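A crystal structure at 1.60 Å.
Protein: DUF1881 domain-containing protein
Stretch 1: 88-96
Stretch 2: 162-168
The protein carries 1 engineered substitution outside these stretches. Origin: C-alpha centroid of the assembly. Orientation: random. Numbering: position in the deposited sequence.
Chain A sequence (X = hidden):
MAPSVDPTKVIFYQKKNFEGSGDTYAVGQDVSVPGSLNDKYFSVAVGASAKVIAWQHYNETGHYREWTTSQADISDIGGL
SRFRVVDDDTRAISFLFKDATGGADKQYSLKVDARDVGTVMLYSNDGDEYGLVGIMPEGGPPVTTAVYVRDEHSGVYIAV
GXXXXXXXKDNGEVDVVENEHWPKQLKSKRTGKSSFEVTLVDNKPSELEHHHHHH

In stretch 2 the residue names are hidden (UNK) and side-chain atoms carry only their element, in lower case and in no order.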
# COMPACT_ATOMS: atom_id res chain seq x y z
N ASP A 88 15.66 -0.28 2.28
CA ASP A 88 15.19 0.97 2.86
C ASP A 88 14.62 1.96 1.83
O ASP A 88 13.75 2.77 2.16
CB ASP A 88 16.32 1.65 3.64
CG ASP A 88 17.58 1.85 2.80
OD1 ASP A 88 17.47 2.27 1.64
OD2 ASP A 88 18.68 1.58 3.32
N ASP A 89 15.08 1.87 0.58
CA ASP A 89 14.65 2.83 -0.42
C ASP A 89 13.62 2.23 -1.37
O ASP A 89 13.26 2.83 -2.38
CB ASP A 89 15.86 3.37 -1.21
CG ASP A 89 16.70 2.28 -1.85
OD1 ASP A 89 16.58 1.09 -1.45
OD2 ASP A 89 17.49 2.61 -2.75
N THR A 90 13.13 1.04 -1.02
CA THR A 90 11.98 0.48 -1.71
C THR A 90 10.73 1.21 -1.25
O THR A 90 10.61 1.56 -0.07
CB THR A 90 11.86 -1.02 -1.45
OG1 THR A 90 12.94 -1.69 -2.12
CG2 THR A 90 10.54 -1.57 -1.95
N ARG A 91 9.81 1.47 -2.18
CA ARG A 91 8.66 2.32 -1.93
C ARG A 91 7.34 1.58 -1.87
O ARG A 91 7.02 0.78 -2.75
CB ARG A 91 8.55 3.38 -3.02
CG ARG A 91 9.68 4.38 -3.02
CD ARG A 91 9.67 5.20 -1.76
NE ARG A 91 10.65 6.27 -1.81
CZ ARG A 91 10.76 7.21 -0.88
NH1 ARG A 91 9.94 7.21 0.16
NH2 ARG A 91 11.68 8.16 -1.00
N ALA A 92 6.57 1.88 -0.83
CA ALA A 92 5.17 1.46 -0.80
C ALA A 92 4.36 2.46 -1.61
O ALA A 92 4.34 3.65 -1.31
CB ALA A 92 4.66 1.37 0.62
N ILE A 93 3.70 1.96 -2.65
CA ILE A 93 2.82 2.77 -3.46
C ILE A 93 1.43 2.70 -2.86
O ILE A 93 0.87 1.59 -2.69
CB ILE A 93 2.76 2.30 -4.93
CG1 ILE A 93 4.17 2.16 -5.52
CG2 ILE A 93 1.94 3.27 -5.78
CD1 ILE A 93 4.16 1.54 -6.93
N SER A 94 0.88 3.88 -2.56
CA SER A 94 -0.43 3.97 -1.91
C SER A 94 -1.34 5.02 -2.54
O SER A 94 -0.89 6.06 -3.00
CB SER A 94 -0.25 4.27 -0.41
OG SER A 94 0.38 5.52 -0.21
N PHE A 95 -2.64 4.71 -2.56
CA PHE A 95 -3.69 5.59 -3.08
C PHE A 95 -4.71 5.96 -2.01
O PHE A 95 -5.03 5.13 -1.14
CB PHE A 95 -4.50 4.90 -4.19
CG PHE A 95 -3.84 4.85 -5.53
CD1 PHE A 95 -2.70 5.56 -5.83
CD2 PHE A 95 -4.47 4.12 -6.55
CE1 PHE A 95 -2.14 5.50 -7.09
CE2 PHE A 95 -3.92 4.05 -7.81
CZ PHE A 95 -2.77 4.74 -8.09
N LEU A 96 -5.24 7.18 -2.09
CA LEU A 96 -6.45 7.56 -1.35
C LEU A 96 -7.48 8.07 -2.36
O LEU A 96 -7.17 8.97 -3.16
CB LEU A 96 -6.13 8.62 -0.29
CG LEU A 96 -7.25 8.98 0.69
CD1 LEU A 96 -7.57 7.80 1.57
CD2 LEU A 96 -6.84 10.18 1.52
N UNK A 162 -6.37 1.52 -16.78
CA UNK A 162 -5.20 1.09 -16.02
C UNK A 162 -4.36 2.27 -15.60
O UNK A 162 -4.53 3.39 -16.09
c UNK A 162 -4.36 0.11 -16.83
o UNK A 162 -3.92 0.71 -18.04
N UNK A 163 -3.46 2.01 -14.66
CA UNK A 163 -2.50 3.00 -14.20
C UNK A 163 -1.11 2.44 -14.48
O UNK A 163 -0.89 1.23 -14.40
c UNK A 163 -1.75 4.48 -12.27
c UNK A 163 -2.67 3.33 -12.69
c UNK A 163 -2.43 2.08 -11.82
N UNK A 164 -0.18 3.33 -14.84
CA UNK A 164 1.18 2.95 -15.16
C UNK A 164 2.09 3.63 -14.15
O UNK A 164 2.09 4.85 -14.03
c UNK A 164 3.20 1.68 -17.46
o UNK A 164 6.67 1.99 -18.56
c UNK A 164 4.45 1.34 -17.94
c UNK A 164 5.13 3.63 -17.76
c UNK A 164 1.51 3.37 -16.60
c UNK A 164 2.89 2.99 -17.11
c UNK A 164 3.87 3.96 -17.27
c UNK A 164 5.41 2.32 -18.08
N UNK A 165 2.82 2.83 -13.38
CA UNK A 165 3.81 3.32 -12.43
C UNK A 165 5.21 3.20 -13.00
O UNK A 165 5.57 2.17 -13.58
c UNK A 165 3.77 2.54 -11.12
c UNK A 165 0.48 1.48 -9.57
c UNK A 165 0.01 2.67 -9.06
c UNK A 165 1.70 1.45 -10.24
c UNK A 165 0.74 3.83 -9.23
c UNK A 165 1.96 3.79 -9.90
c UNK A 165 2.44 2.60 -10.41
N UNK A 166 6.02 4.22 -12.81
CA UNK A 166 7.41 4.10 -13.22
C UNK A 166 8.31 4.79 -12.22
O UNK A 166 7.89 5.73 -11.55
o UNK A 166 7.95 5.84 -17.07
c UNK A 166 7.63 4.67 -14.64
c UNK A 166 7.80 6.68 -16.16
o UNK A 166 7.88 7.91 -16.35
c UNK A 166 7.50 6.18 -14.75
N UNK A 167 9.54 4.31 -12.09
CA UNK A 167 10.49 4.97 -11.22
C UNK A 167 11.06 6.22 -11.87
O UNK A 167 11.50 6.18 -13.03
c UNK A 167 11.21 4.02 -7.55
n UNK A 167 14.11 5.74 -8.68
c UNK A 167 12.48 4.62 -9.75
c UNK A 167 13.26 5.29 -7.70
c UNK A 167 12.32 4.88 -5.57
c UNK A 167 12.21 4.59 -8.34
c UNK A 167 13.63 5.34 -9.91
c UNK A 167 13.32 5.44 -6.32
c UNK A 167 11.63 4.03 -10.83
c UNK A 167 11.27 4.17 -6.18
N UNK A 168 11.03 7.32 -11.13
CA UNK A 168 11.64 8.58 -11.54
C UNK A 168 13.02 8.70 -10.90
O UNK A 168 13.13 8.95 -9.69
o UNK A 168 12.34 11.50 -11.55
c UNK A 168 10.77 9.76 -11.14
n UNK A 168 10.35 11.67 -12.56
c UNK A 168 11.22 11.05 -11.77

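Position 162 has two side-chain atoms, one carbon followed by one oxygen. There is no branch. The side chain does not reach stretch 1. A single carbon bearing a hydroxyl oxygen is serine: Ser162, with chi1 in the p well.

Position 163 has three side-chain carbons and no other element. The first carries the other two, so the chain branches at CB. The CA-to-CB bond points toward stretch 1, and one of the branch carbons lies near the ring tip of Phe95. This is valine. In Val163, CG2 is 4.3 Å from CZ of Phe95, at the edge of the Phe95 ring and near its plane. The contact is apolar and rather loose.

Position 164 has one carbon, then a ring of six carbons that bears one oxygen. It makes no contact with stretch 1. A six-membered ring with an oxygen at its far end is a tyrosine, so this is Tyr164. Tyr164 touches a neighbouring molecule in the crystal.

Position 165 has one carbon and a ring of six carbons, with no oxygen. Its CA-to-CB bond points toward stretch 1, and its ring meets both Ile93 and Phe95. The bare ring makes it phenylalanine. CG2 of Ile93 is 3.7 Å from CE1 of Phe165 and sits over one face of the ring, 4.1 Å from the centroid, as a CH-pi contact. CZ of Phe95 approaches the edge of the same ring, 3.6 Å from CZ of Phe165. The two ring planes meet at 51°, with centroids 5.8 Å apart, an oblique aromatic pair.

Position 166 has three carbons in a row, the third carrying two oxygens. It makes no contact with stretch 1. Two methylene carbons and a carboxylate give glutamate, Glu166. Its chi2 is t, so the chain is extended at that bond.

Position 167 has one carbon followed by fused five- and six-membered rings holding eight carbons and one nitrogen. Its six-membered ring touches Arg91 and the backbone O of Asp89. This is the indole of tryptophan. The CA-to-CB bond of Trp167 points sideways, but the end of the side chain comes nearer to stretch 1. There CZ3 of Trp167 is 3.5 Å from CG of Arg91, which lies at the ring edge. CH2 of Trp167 is 3.9 Å from the backbone O of Asp89.

Position 168 has two carbons, the second carrying one oxygen and one nitrogen. It does not reach stretch 1. The terminal amide is that of asparagine. Asn168 has both amide atoms hydrogen-bonded elsewhere in the structure.

The two strands run in roughly opposite directions, at 143°, and their axes come no closer than 10.9 Å. No hydrogen bond joins the stretches; side chains fill the gap. Arg91, Ile93 and Phe95 point toward stretch 2, and Val163 and Phe165 toward stretch 1; Trp167 starts sideways and brings its ring end nearer. Phe165 has the largest covered area, 68 Å², and its ring meets both Ile93 and Phe95. The contact is mainly apolar packing.

Stretch 2 162-168: SVYFEWN
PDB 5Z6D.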